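Local coordinates for protein ribonucleoside-diphosphate reductase (Pseudomonas aeruginosa, PDB 5IM3) that probably catalyses the reduction of ribonucleoside diphosphates to the 2'-deoxyribonucleotides needed for DNA synthesis, and binds the nucleotide dATP, at residues Glu838-Gln842 against Asp843-Leu847; Ile682-Ala685 against Asp686-Glu690; Glu178-Gly181 against Ala182-Glu185; Gln711-Gln714 against Gly715-Trp718. One frame throughout, in Å; residues are numbered along the deposited sequence.

Contact 1 (Glu838-Gln842 against Asp843-Leu847); sequences ERIPQ and DLKDL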
ATOM      1  N   GLU A 838     -10.648 -34.846  -3.412  1.00 84.37           N
ATOM      2  CA  GLU A 838     -11.297 -35.470  -4.563  1.00 87.29           C
ATOM      3  C   GLU A 838     -12.171 -36.656  -4.170  1.00 84.66           C
ATOM      4  O   GLU A 838     -13.252 -36.851  -4.735  1.00 85.02           O
ATOM      5  CB  GLU A 838     -10.234 -35.908  -5.578  1.00 92.41           C
ATOM      6  CG  GLU A 838      -9.288 -37.019  -5.092  1.00 96.07           C
ATOM      7  CD  GLU A 838      -8.498 -36.634  -3.850  1.00 96.77           C
ATOM      8  OE1 GLU A 838      -8.090 -35.456  -3.750  1.00 96.53           O
ATOM      9  OE2 GLU A 838      -8.313 -37.492  -2.959  1.00 97.48           O
ATOM     10  N   ARG A 839     -11.717 -37.471  -3.215  1.00 79.00           N
ATOM     11  CA  ARG A 839     -12.379 -38.745  -2.957  1.00 79.96           C
ATOM     12  C   ARG A 839     -13.780 -38.592  -2.379  1.00 78.49           C
ATOM     13  O   ARG A 839     -14.584 -39.523  -2.492  1.00 81.45           O
ATOM     14  CB  ARG A 839     -11.524 -39.591  -2.019  1.00 81.55           C
ATOM     15  CG  ARG A 839     -10.282 -40.165  -2.686  1.00 85.35           C
ATOM     16  CD  ARG A 839      -9.359 -40.777  -1.659  1.00 85.04           C
ATOM     17  NE  ARG A 839     -10.001 -41.884  -0.953  1.00 85.98           N
ATOM     18  CZ  ARG A 839      -9.878 -42.126   0.349  1.00 84.91           C
ATOM     19  NH1 ARG A 839      -9.142 -41.336   1.122  1.00 81.61           N
ATOM     20  NH2 ARG A 839     -10.507 -43.163   0.887  1.00 86.80           N
ATOM     21  N   ILE A 840     -14.097 -37.458  -1.771  1.00 74.56           N
ATOM     22  CA  ILE A 840     -15.422 -37.275  -1.173  1.00 72.41           C
ATOM     23  C   ILE A 840     -16.397 -36.834  -2.261  1.00 73.89           C
ATOM     24  O   ILE A 840     -16.114 -35.859  -2.975  1.00 73.80           O
ATOM     25  CB  ILE A 840     -15.365 -36.259  -0.038  1.00 68.99           C
ATOM     26  CG1 ILE A 840     -14.799 -36.937   1.214  1.00 66.74           C
ATOM     27  CG2 ILE A 840     -16.752 -35.670   0.253  1.00 68.53           C
ATOM     28  CD1 ILE A 840     -14.904 -36.078   2.484  1.00 63.93           C
ATOM     29  N   PRO A 841     -17.538 -37.503  -2.419  1.00 77.12           N
ATOM     30  CA  PRO A 841     -18.489 -37.095  -3.458  1.00 79.34           C
ATOM     31  C   PRO A 841     -19.110 -35.740  -3.153  1.00 76.13           C
ATOM     32  O   PRO A 841     -19.086 -35.249  -2.023  1.00 73.87           O
ATOM     33  CB  PRO A 841     -19.542 -38.210  -3.441  1.00 81.41           C
ATOM     34  CG  PRO A 841     -19.448 -38.800  -2.077  1.00 78.84           C
ATOM     35  CD  PRO A 841     -18.006 -38.690  -1.682  1.00 77.71           C
ATOM     36  N   GLN A 842     -19.682 -35.138  -4.198  1.00 82.18           N
ATOM     37  CA  GLN A 842     -20.140 -33.757  -4.097  1.00 81.17           C
ATOM     38  C   GLN A 842     -21.298 -33.611  -3.118  1.00 80.62           C
ATOM     39  O   GLN A 842     -21.457 -32.545  -2.511  1.00 78.67           O
ATOM     40  CB  GLN A 842     -20.544 -33.235  -5.478  1.00 85.01           C
ATOM     41  CG  GLN A 842     -20.748 -31.725  -5.536  1.00 84.93           C
ATOM     42  CD  GLN A 842     -19.479 -30.948  -5.238  1.00 83.37           C
ATOM     43  OE1 GLN A 842     -18.381 -31.361  -5.614  1.00 84.95           O
ATOM     44  NE2 GLN A 842     -19.624 -29.817  -4.554  1.00 81.11           N
ATOM     45  N   ASP A 843     -22.112 -34.655  -2.946  1.00 83.45           N
ATOM     46  CA  ASP A 843     -23.222 -34.567  -2.001  1.00 83.96           C
ATOM     47  C   ASP A 843     -22.724 -34.403  -0.570  1.00 80.17           C
ATOM     48  O   ASP A 843     -23.387 -33.751   0.246  1.00 75.28           O
ATOM     49  CB  ASP A 843     -24.113 -35.803  -2.111  1.00 88.47           C
ATOM     50  CG  ASP A 843     -23.408 -37.068  -1.672  1.00 92.37           C
ATOM     51  OD1 ASP A 843     -22.252 -37.280  -2.093  1.00 94.14           O
ATOM     52  OD2 ASP A 843     -24.010 -37.847  -0.901  1.00 93.07           O
ATOM     53  N   LEU A 844     -21.567 -34.986  -0.245  1.00 78.83           N
ATOM     54  CA  LEU A 844     -20.995 -34.818   1.087  1.00 74.26           C
ATOM     55  C   LEU A 844     -20.180 -33.538   1.203  1.00 68.76           C
ATOM     56  O   LEU A 844     -20.100 -32.962   2.292  1.00 66.49           O
ATOM     57  CB  LEU A 844     -20.128 -36.027   1.447  1.00 74.83           C
ATOM     58  CG  LEU A 844     -20.815 -37.124   2.266  1.00 76.16           C
ATOM     59  CD1 LEU A 844     -22.182 -37.470   1.693  1.00 78.49           C
ATOM     60  CD2 LEU A 844     -19.934 -38.370   2.331  1.00 77.07           C
ATOM     61  N   LYS A 845     -19.565 -33.080   0.111  1.00 65.41           N
ATOM     62  CA  LYS A 845     -18.900 -31.782   0.141  1.00 62.71           C
ATOM     63  C   LYS A 845     -19.890 -30.677   0.489  1.00 63.32           C
ATOM     64  O   LYS A 845     -19.548 -29.724   1.200  1.00 58.15           O
ATOM     65  CB  LYS A 845     -18.230 -31.495  -1.203  1.00 63.60           C
ATOM     66  CG  LYS A 845     -16.960 -32.294  -1.468  1.00 65.61           C
ATOM     67  CD  LYS A 845     -16.243 -31.776  -2.706  1.00 64.65           C
ATOM     68  CE  LYS A 845     -14.854 -32.367  -2.841  1.00 64.66           C
ATOM     69  NZ  LYS A 845     -14.897 -33.824  -3.128  1.00 68.80           N
ATOM     70  N   ASP A 846     -21.128 -30.792   0.001  1.00 73.43           N
ATOM     71  CA  ASP A 846     -22.155 -29.800   0.300  1.00 74.80           C
ATOM     72  C   ASP A 846     -22.716 -29.985   1.705  1.00 71.57           C
ATOM     73  O   ASP A 846     -22.912 -29.006   2.435  1.00 67.80           O
ATOM     74  CB  ASP A 846     -23.280 -29.887  -0.733  1.00 79.38           C
ATOM     75  CG  ASP A 846     -22.800 -29.599  -2.142  1.00 84.37           C
ATOM     76  OD1 ASP A 846     -21.821 -28.835  -2.288  1.00 84.18           O
ATOM     77  OD2 ASP A 846     -23.399 -30.132  -3.102  1.00 89.30           O
ATOM     78  N   LEU A 847     -22.977 -31.234   2.100  1.00 66.32           N
ATOM     79  CA  LEU A 847     -23.603 -31.489   3.392  1.00 65.75           C
ATOM     80  C   LEU A 847     -22.693 -31.101   4.547  1.00 62.97           C
ATOM     81  O   LEU A 847     -23.182 -30.695   5.607  1.00 63.76           O
ATOM     82  CB  LEU A 847     -23.991 -32.964   3.501  1.00 66.91           C
ATOM     83  CG  LEU A 847     -24.562 -33.409   4.851  1.00 65.22           C
ATOM     84  CD1 LEU A 847     -25.850 -32.669   5.164  1.00 63.07           C
ATOM     85  CD2 LEU A 847     -24.783 -34.913   4.850  1.00 66.97           C
TER
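The N-terminus of the short helix 842-847, with Pro841 as its N-cap residue, brings Lys845 back over the loop that leads into it. Pro841 O receives Lys845 N at 3.1 Å and more weakly Leu844 N. The next carbonyl, Gln842 O, takes Asp846 N at 3.1 Å. The Lys845 chain runs nearly straight, across Ile840, until its last bond bends (chi4 68°) and turns the amine toward Ile840 O. That hydrogen bond is modelled very short, so its exact length is doubtful; Ile837 O is a second acceptor for the same nitrogen. Alongside the Lys845 chain, Ile840 CG2 lies 3.6 Å from Leu844 CB, the two side chains crossing at about a right angle, and both also pack on Leu813 of helix 807-815. On the exposed side Gln842 NE2 makes a weak bond of 3.3 Å to Asp846 OD1, amide and carboxylate planes 60° apart. Asp843 OD1 lies 3.2 Å from Pro841 CB, while OD2 forms a salt bridge with Arg816. With Ile837 O and, if the short contact is real, Ile840 O as acceptors, the lysine charge is probably turned onto the loop, and the carboxylate of Asp843 probably interacts favourably with the N-terminal end of the helix dipole.

Contact 2 (Ile682-Ala685 against Asp686-Glu690); sequences IAFA and DQSME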
ATOM      1  N   ILE A 682     -33.759 -24.579   4.247  1.00 68.93           N
ATOM      2  CA  ILE A 682     -34.644 -23.444   4.482  1.00 68.29           C
ATOM      3  C   ILE A 682     -36.059 -23.931   4.764  1.00 68.47           C
ATOM      4  O   ILE A 682     -36.770 -23.370   5.608  1.00 69.10           O
ATOM      5  CB  ILE A 682     -34.591 -22.488   3.276  1.00 70.42           C
ATOM      6  CG1 ILE A 682     -33.261 -21.729   3.281  1.00 70.64           C
ATOM      7  CG2 ILE A 682     -35.773 -21.527   3.284  1.00 71.24           C
ATOM      8  CD1 ILE A 682     -33.066 -20.801   2.098  1.00 73.56           C
ATOM      9  N   ALA A 683     -36.488 -24.984   4.066  1.00 63.92           N
ATOM     10  CA  ALA A 683     -37.814 -25.544   4.298  1.00 62.83           C
ATOM     11  C   ALA A 683     -37.911 -26.179   5.680  1.00 61.50           C
ATOM     12  O   ALA A 683     -38.899 -25.982   6.398  1.00 59.17           O
ATOM     13  CB  ALA A 683     -38.144 -26.567   3.212  1.00 63.77           C
ATOM     14  N   PHE A 684     -36.896 -26.954   6.070  1.00 63.40           N
ATOM     15  CA  PHE A 684     -36.911 -27.575   7.391  1.00 62.40           C
ATOM     16  C   PHE A 684     -36.878 -26.527   8.498  1.00 61.25           C
ATOM     17  O   PHE A 684     -37.525 -26.693   9.539  1.00 60.97           O
ATOM     18  CB  PHE A 684     -35.736 -28.542   7.535  1.00 62.12           C
ATOM     19  CG  PHE A 684     -35.570 -29.078   8.926  1.00 62.97           C
ATOM     20  CD1 PHE A 684     -36.491 -29.970   9.453  1.00 65.10           C
ATOM     21  CD2 PHE A 684     -34.498 -28.687   9.710  1.00 60.95           C
ATOM     22  CE1 PHE A 684     -36.346 -30.461  10.739  1.00 64.52           C
ATOM     23  CE2 PHE A 684     -34.344 -29.176  10.995  1.00 60.88           C
ATOM     24  CZ  PHE A 684     -35.270 -30.062  11.511  1.00 61.79           C
ATOM     25  N   ALA A 685     -36.122 -25.443   8.298  1.00 52.42           N
ATOM     26  CA  ALA A 685     -36.068 -24.383   9.303  1.00 52.30           C
ATOM     27  C   ALA A 685     -37.427 -23.717   9.468  1.00 53.96           C
ATOM     28  O   ALA A 685     -37.828 -23.368  10.585  1.00 51.92           O
ATOM     29  CB  ALA A 685     -35.018 -23.343   8.916  1.00 49.74           C
ATOM     30  N   ASP A 686     -38.146 -23.528   8.361  1.00 66.71           N
ATOM     31  CA  ASP A 686     -39.474 -22.927   8.418  1.00 69.03           C
ATOM     32  C   ASP A 686     -40.452 -23.827   9.163  1.00 68.66           C
ATOM     33  O   ASP A 686     -41.105 -23.396  10.120  1.00 66.85           O
ATOM     34  CB  ASP A 686     -39.969 -22.653   6.995  1.00 72.10           C
ATOM     35  CG  ASP A 686     -41.245 -21.832   6.961  1.00 74.93           C
ATOM     36  OD1 ASP A 686     -42.058 -21.935   7.903  1.00 74.87           O
ATOM     37  OD2 ASP A 686     -41.436 -21.082   5.980  1.00 76.61           O
ATOM     38  N   GLN A 687     -40.556 -25.089   8.737  1.00 66.00           N
ATOM     39  CA  GLN A 687     -41.596 -25.972   9.255  1.00 65.75           C
ATOM     40  C   GLN A 687     -41.301 -26.438  10.675  1.00 65.78           C
ATOM     41  O   GLN A 687     -42.232 -26.624  11.466  1.00 67.54           O
ATOM     42  CB  GLN A 687     -41.757 -27.171   8.327  1.00 69.24           C
ATOM     43  CG  GLN A 687     -42.138 -26.788   6.910  1.00 70.57           C
ATOM     44  CD  GLN A 687     -42.099 -27.963   5.959  1.00 71.59           C
ATOM     45  OE1 GLN A 687     -41.629 -27.842   4.827  1.00 72.60           O
ATOM     46  NE2 GLN A 687     -42.591 -29.111   6.411  1.00 73.15           N
ATOM     47  N   SER A 688     -40.029 -26.645  11.019  1.00 63.72           N
ATOM     48  CA  SER A 688     -39.708 -27.064  12.379  1.00 62.76           C
ATOM     49  C   SER A 688     -40.040 -25.965  13.380  1.00 62.38           C
ATOM     50  O   SER A 688     -40.520 -26.248  14.485  1.00 61.92           O
ATOM     51  CB  SER A 688     -38.236 -27.462  12.480  1.00 61.03           C
ATOM     52  OG  SER A 688     -37.396 -26.458  11.940  1.00 59.75           O
ATOM     53  N   MET A 689     -39.803 -24.704  13.013  1.00 62.14           N
ATOM     54  CA  MET A 689     -40.179 -23.606  13.897  1.00 62.08           C
ATOM     55  C   MET A 689     -41.691 -23.462  13.986  1.00 60.62           C
ATOM     56  O   MET A 689     -42.229 -23.174  15.061  1.00 59.77           O
ATOM     57  CB  MET A 689     -39.548 -22.299  13.418  1.00 63.34           C
ATOM     58  CG  MET A 689     -38.363 -21.855  14.256  1.00 63.86           C
ATOM     59  SD  MET A 689     -38.776 -21.702  16.002  1.00 64.56           S
ATOM     60  CE  MET A 689     -37.435 -22.631  16.736  1.00 64.70           C
ATOM     61  N   GLU A 690     -42.393 -23.650  12.866  1.00 57.81           N
ATOM     62  CA  GLU A 690     -43.849 -23.591  12.888  1.00 58.34           C
ATOM     63  C   GLU A 690     -44.426 -24.657  13.811  1.00 57.87           C
ATOM     64  O   GLU A 690     -45.418 -24.415  14.507  1.00 55.52           O
ATOM     65  CB  GLU A 690     -44.398 -23.754  11.470  1.00 60.33           C
ATOM     66  CG  GLU A 690     -45.909 -23.612  11.372  1.00 62.15           C
ATOM     67  CD  GLU A 690     -46.442 -23.927   9.984  1.00 66.96           C
ATOM     68  OE1 GLU A 690     -45.650 -24.366   9.123  1.00 67.13           O
ATOM     69  OE2 GLU A 690     -47.656 -23.739   9.758  1.00 68.77           O
TER
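Phe684 and Ser688 meet one turn apart on the long helix 679-707 of the barrel domain, where Ile682-Ala685 runs straight on into Asp686-Glu690. The main-chain bonds are the i to i+4 set of an alpha-helix: Asp686 N to Ile682 O at 3.1 Å, Gln687 N to Ala683 O at 3.0 Å and Ser688 N to Phe684 O at 2.9 Å, followed by a weak, longer bond from Met689 N to Ala685 O. A second polar link doubles the third of these. Ser688 OG stands between its own backbone N and carbonyl carbon (chi1 51°), which turns the hydroxyl back to donate to Phe684 O; the modelled separation is improbably short and its value doubtful. Elsewhere the helix faces other parts of the domain: Phe684 meets the ring of Phe665, and Asp686 forms a salt bridge with Lys868 and accepts from Trp869 NE1. Glu690 receives hydrogen bonds from Thr747 and Trp750. Of the van der Waals contacts, the methyl Ala683 CB approaches the amide oxygen Gln687 OE1 loosely, at 4.0 Å. The phenyl ring, its CG anti to the backbone N (chi1 172°), is turned along the helix, and Ser688 CB makes a CH-pi contact over one face, 4.2 Å from the Phe684 ring centroid and 20° off the normal.

Contact 3 (Glu178-Gly181 against Ala182-Glu185); sequences EVDG and ALIE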
ATOM      1  N   GLU A 178     -17.987 -50.543  16.702  1.00 91.06           N
ATOM      2  CA  GLU A 178     -16.587 -50.306  16.348  1.00 92.49           C
ATOM      3  C   GLU A 178     -15.762 -49.878  17.560  1.00 88.12           C
ATOM      4  O   GLU A 178     -14.817 -49.096  17.441  1.00 86.95           O
ATOM      5  CB  GLU A 178     -16.472 -49.269  15.227  1.00 96.41           C
ATOM      6  CG  GLU A 178     -16.887 -49.787  13.857  1.00101.73           C
ATOM      7  CD  GLU A 178     -15.911 -50.812  13.304  1.00106.13           C
ATOM      8  OE1 GLU A 178     -14.723 -50.772  13.691  1.00105.21           O
ATOM      9  OE2 GLU A 178     -16.329 -51.661  12.484  1.00110.01           O
ATOM     10  N   VAL A 179     -16.110 -50.391  18.738  1.00 79.76           N
ATOM     11  CA  VAL A 179     -15.333 -50.178  19.952  1.00 76.76           C
ATOM     12  C   VAL A 179     -14.824 -51.527  20.434  1.00 78.60           C
ATOM     13  O   VAL A 179     -15.562 -52.518  20.430  1.00 79.77           O
ATOM     14  CB  VAL A 179     -16.154 -49.476  21.054  1.00 76.21           C
ATOM     15  CG1 VAL A 179     -16.500 -48.054  20.630  1.00 75.25           C
ATOM     16  CG2 VAL A 179     -17.413 -50.271  21.378  1.00 77.02           C
ATOM     17  N   ASP A 180     -13.560 -51.561  20.849  1.00 81.50           N
ATOM     18  CA  ASP A 180     -12.876 -52.802  21.206  1.00 83.84           C
ATOM     19  C   ASP A 180     -12.429 -52.709  22.662  1.00 81.34           C
ATOM     20  O   ASP A 180     -11.435 -52.043  22.972  1.00 80.05           O
ATOM     21  CB  ASP A 180     -11.693 -53.048  20.274  1.00 85.93           C
ATOM     22  CG  ASP A 180     -11.159 -54.461  20.372  1.00 87.07           C
ATOM     23  OD1 ASP A 180     -11.380 -55.111  21.416  1.00 86.07           O
ATOM     24  OD2 ASP A 180     -10.516 -54.921  19.405  1.00 89.85           O
ATOM     25  N   GLY A 181     -13.155 -53.388  23.550  1.00 78.17           N
ATOM     26  CA  GLY A 181     -12.811 -53.340  24.963  1.00 78.11           C
ATOM     27  C   GLY A 181     -11.454 -53.953  25.252  1.00 79.35           C
ATOM     28  O   GLY A 181     -10.633 -53.369  25.964  1.00 77.17           O
ATOM     29  N   ALA A 182     -11.200 -55.145  24.703  1.00 87.59           N
ATOM     30  CA  ALA A 182      -9.912 -55.795  24.918  1.00 88.26           C
ATOM     31  C   ALA A 182      -8.767 -54.920  24.424  1.00 87.88           C
ATOM     32  O   ALA A 182      -7.705 -54.860  25.054  1.00 86.83           O
ATOM     33  CB  ALA A 182      -9.889 -57.156  24.223  1.00 90.43           C
ATOM     34  N   LEU A 183      -8.969 -54.226  23.301  1.00 88.09           N
ATOM     35  CA  LEU A 183      -7.936 -53.333  22.786  1.00 87.90           C
ATOM     36  C   LEU A 183      -7.582 -52.259  23.810  1.00 88.57           C
ATOM     37  O   LEU A 183      -6.401 -51.958  24.022  1.00 87.22           O
ATOM     38  CB  LEU A 183      -8.408 -52.696  21.478  1.00 87.74           C
ATOM     39  CG  LEU A 183      -7.362 -51.994  20.611  1.00 88.11           C
ATOM     40  CD1 LEU A 183      -6.422 -53.008  19.971  1.00 88.87           C
ATOM     41  CD2 LEU A 183      -8.037 -51.139  19.547  1.00 88.71           C
ATOM     42  N   ILE A 184      -8.593 -51.676  24.459  1.00 96.47           N
ATOM     43  CA  ILE A 184      -8.337 -50.641  25.456  1.00 96.25           C
ATOM     44  C   ILE A 184      -7.623 -51.229  26.666  1.00 95.48           C
ATOM     45  O   ILE A 184      -6.706 -50.614  27.221  1.00 95.81           O
ATOM     46  CB  ILE A 184      -9.652 -49.948  25.863  1.00 96.34           C
ATOM     47  CG1 ILE A 184     -10.309 -49.282  24.651  1.00 97.65           C
ATOM     48  CG2 ILE A 184      -9.394 -48.913  26.959  1.00 94.42           C
ATOM     49  CD1 ILE A 184     -11.670 -48.681  24.947  1.00 97.23           C
ATOM     50  N   GLU A 185      -8.042 -52.419  27.102  1.00 88.35           N
ATOM     51  CA  GLU A 185      -7.444 -53.029  28.286  1.00 87.66           C
ATOM     52  C   GLU A 185      -5.966 -53.329  28.068  1.00 87.68           C
ATOM     53  O   GLU A 185      -5.150 -53.169  28.985  1.00 86.34           O
ATOM     54  CB  GLU A 185      -8.206 -54.302  28.653  1.00 88.45           C
ATOM     55  CG  GLU A 185      -7.788 -54.916  29.978  1.00 87.99           C
ATOM     56  CD  GLU A 185      -8.719 -56.029  30.419  1.00 89.73           C
ATOM     57  OE1 GLU A 185      -9.652 -56.360  29.657  1.00 90.39           O
ATOM     58  OE2 GLU A 185      -8.521 -56.571  31.528  1.00 90.14           O
TER
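Asp180 reaches from the end of a loop onto the first turn of the helix that follows, where it meets Leu183. Its CB packs 3.5 Å from Leu183 CB, the two side chains crossing at about a right angle, with Leu183 CD2 farther along at 4.2 Å. The next atom, CG, is anti to the backbone N (chi1 -166°), which swings the carboxylate over the helix start and leaves CG against the same Leu183 CB. At the tip the oxygens part company. OD1 accepts the amide of Leu183 N at 3.2 Å, with an N-H...O angle of 160°, and the donor comes from above the carboxylate plane, 77° out of it. OD2 lies beside Leu183 CB at 3.7 Å. Asp180 is the N-cap residue of helix 181-190 in the second ATP cone domain, and the OD1 bond to Leu183 N is its capping bond, taking an amide that has no carbonyl a turn earlier within the helix. The negative group may also interact favourably with the positive end of the helix dipole. The backbone of Asp180 serves too: its O receives Ile184 N at 3.2 Å, and Ile184 CG1 lies 3.4 Å from that oxygen. Gly181 O continues the pattern by accepting Glu185 N at 3.0 Å. Ile184 is buried, packing on Tyr219 and Val222 of helix 219-239, and the hydroxyl of Tyr219 bonds Asp180 N on the loop side.

Contact 4 (Gln711-Gln714 against Gly715-Trp718); sequences QTFQ and GSLW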
ATOM      1  N   GLN A 711     -51.169 -11.010  34.098  1.00 70.65           N
ATOM      2  CA  GLN A 711     -51.950  -9.823  34.447  1.00 71.87           C
ATOM      3  C   GLN A 711     -52.351  -9.026  33.213  1.00 68.02           C
ATOM      4  O   GLN A 711     -53.523  -8.676  33.035  1.00 70.34           O
ATOM      5  CB  GLN A 711     -51.155  -8.926  35.400  1.00 74.77           C
ATOM      6  CG  GLN A 711     -51.019  -9.437  36.823  1.00 77.79           C
ATOM      7  CD  GLN A 711     -50.394  -8.400  37.741  1.00 79.99           C
ATOM      8  OE1 GLN A 711     -50.698  -7.209  37.651  1.00 80.91           O
ATOM      9  NE2 GLN A 711     -49.508  -8.847  38.622  1.00 80.88           N
ATOM     10  N   THR A 712     -51.388  -8.722  32.351  1.00 55.71           N
ATOM     11  CA  THR A 712     -51.606  -7.791  31.256  1.00 55.18           C
ATOM     12  C   THR A 712     -52.007  -8.484  29.962  1.00 54.61           C
ATOM     13  O   THR A 712     -51.827  -7.906  28.884  1.00 54.92           O
ATOM     14  CB  THR A 712     -50.350  -6.948  31.032  1.00 52.56           C
ATOM     15  OG1 THR A 712     -49.261  -7.800  30.671  1.00 48.69           O
ATOM     16  CG2 THR A 712     -49.991  -6.178  32.303  1.00 50.77           C
ATOM     17  N   PHE A 713     -52.551  -9.702  30.044  1.00 56.66           N
ATOM     18  CA  PHE A 713     -52.975 -10.400  28.833  1.00 56.53           C
ATOM     19  C   PHE A 713     -53.996  -9.583  28.054  1.00 58.72           C
ATOM     20  O   PHE A 713     -53.946  -9.529  26.819  1.00 57.28           O
ATOM     21  CB  PHE A 713     -53.559 -11.769  29.176  1.00 58.86           C
ATOM     22  CG  PHE A 713     -54.333 -12.386  28.043  1.00 60.86           C
ATOM     23  CD1 PHE A 713     -53.678 -13.054  27.022  1.00 60.63           C
ATOM     24  CD2 PHE A 713     -55.714 -12.276  27.987  1.00 63.28           C
ATOM     25  CE1 PHE A 713     -54.385 -13.611  25.971  1.00 61.46           C
ATOM     26  CE2 PHE A 713     -56.426 -12.829  26.938  1.00 64.73           C
ATOM     27  CZ  PHE A 713     -55.759 -13.495  25.927  1.00 64.41           C
ATOM     28  N   GLN A 714     -54.935  -8.949  28.757  1.00 58.66           N
ATOM     29  CA  GLN A 714     -55.983  -8.183  28.097  1.00 59.95           C
ATOM     30  C   GLN A 714     -55.375  -7.013  27.329  1.00 58.85           C
ATOM     31  O   GLN A 714     -54.752  -6.123  27.919  1.00 56.23           O
ATOM     32  CB  GLN A 714     -56.995  -7.691  29.134  1.00 64.47           C
ATOM     33  CG  GLN A 714     -57.720  -8.827  29.866  1.00 69.38           C
ATOM     34  CD  GLN A 714     -58.547  -8.352  31.054  1.00 74.33           C
ATOM     35  OE1 GLN A 714     -58.630  -7.153  31.332  1.00 75.38           O
ATOM     36  NE2 GLN A 714     -59.166  -9.296  31.763  1.00 76.37           N
ATOM     37  N   GLY A 715     -55.548  -7.027  26.006  1.00 51.48           N
ATOM     38  CA  GLY A 715     -55.022  -6.007  25.125  1.00 50.93           C
ATOM     39  C   GLY A 715     -53.833  -6.453  24.302  1.00 49.91           C
ATOM     40  O   GLY A 715     -53.520  -5.814  23.288  1.00 49.17           O
ATOM     41  N   SER A 716     -53.159  -7.526  24.709  1.00 56.54           N
ATOM     42  CA  SER A 716     -52.017  -8.032  23.964  1.00 56.58           C
ATOM     43  C   SER A 716     -52.444  -8.492  22.573  1.00 57.32           C
ATOM     44  O   SER A 716     -53.630  -8.683  22.289  1.00 60.99           O
ATOM     45  CB  SER A 716     -51.370  -9.196  24.714  1.00 56.21           C
ATOM     46  OG  SER A 716     -52.301 -10.251  24.904  1.00 58.60           O
ATOM     47  N   LEU A 717     -51.454  -8.673  21.696  1.00 56.54           N
ATOM     48  CA  LEU A 717     -51.739  -9.251  20.387  1.00 59.72           C
ATOM     49  C   LEU A 717     -52.435 -10.595  20.530  1.00 60.64           C
ATOM     50  O   LEU A 717     -53.318 -10.935  19.733  1.00 62.42           O
ATOM     51  CB  LEU A 717     -50.452  -9.404  19.574  1.00 58.32           C
ATOM     52  CG  LEU A 717     -49.756  -8.121  19.106  1.00 58.18           C
ATOM     53  CD1 LEU A 717     -48.535  -8.477  18.273  1.00 57.42           C
ATOM     54  CD2 LEU A 717     -50.694  -7.232  18.309  1.00 58.51           C
ATOM     55  N   TRP A 718     -52.063 -11.369  21.550  1.00 59.84           N
ATOM     56  CA  TRP A 718     -52.723 -12.649  21.779  1.00 61.21           C
ATOM     57  C   TRP A 718     -54.220 -12.457  21.993  1.00 62.85           C
ATOM     58  O   TRP A 718     -55.030 -13.260  21.514  1.00 64.94           O
ATOM     59  CB  TRP A 718     -52.103 -13.356  22.983  1.00 59.35           C
ATOM     60  CG  TRP A 718     -50.607 -13.435  22.969  1.00 57.69           C
ATOM     61  CD1 TRP A 718     -49.748 -12.751  23.779  1.00 56.20           C
ATOM     62  CD2 TRP A 718     -49.791 -14.259  22.124  1.00 57.78           C
ATOM     63  NE1 TRP A 718     -48.451 -13.099  23.495  1.00 54.08           N
ATOM     64  CE2 TRP A 718     -48.449 -14.019  22.480  1.00 55.01           C
ATOM     65  CE3 TRP A 718     -50.064 -15.176  21.102  1.00 59.06           C
ATOM     66  CZ2 TRP A 718     -47.382 -14.658  21.848  1.00 55.42           C
ATOM     67  CZ3 TRP A 718     -49.002 -15.809  20.476  1.00 57.61           C
ATOM     68  CH2 TRP A 718     -47.678 -15.546  20.852  1.00 55.17           C
TER
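Phe713 O is gripped from two directions by one residue, Ser716. The hydroxyl Ser716 OG donates to it at 2.6 Å, lying in the carbonyl plane and on a lone pair, whereas Ser716 N approaches Phe713 O at 3.0 Å from above that plane, 40° out of it. The two donors therefore use different parts of the oxygen. Ser716 OG can turn back to the carbonyl because it sits between its own backbone N and carbonyl carbon (chi1 59°). Ser719 OG joins the cluster, hydrogen-bonded with both Phe713 O and Ser716 OG. The amide bond closes a type II beta turn from Phe713 to Ser716, in the loop between helices 679-707 and 724-735 of the barrel domain. Gly715 holds its third position with a positive phi of 106°, as is usual for glycine in a type II turn. The Phe713 ring lies obliquely to Ser716 OG, with CD1 at 3.8 Å. Farther along the same ring, CE1 touches Trp718 CB at 3.8 Å, and the two side chains cross at about a right angle. The indole then heads away from the phenylalanine, its NE1 donating to Ser764 O, and the Trp718 side chain also packs on Pro574 and Tyr710. Just before the turn, Thr712 OG1 is hydrogen-bonded with His655 and Gln575.

Contacts 1, 2 and 4 belong to the barrel domain and contact 3 to the second ATP cone domain; none touches another, and all lie away from the annotated dATP sites. Contacts 2 and 4 follow one helix and the loop after it: contact 2 lies on helix 679-707, and contact 4 is in the loop just beyond the end of that helix, with nearest atoms about 11 Å apart and centres 28 Å apart. Contact 1 also passes within about 11 Å of contact 2, nearest atoms, and helix 856-866, which packs on contact 2, follows helix 842-847 of contact 1. Contacts 3 and 4 are on opposite sides of the chain's centre, 60 Å apart between centres. Contacts 1 and 3 both lie at helix N-termini.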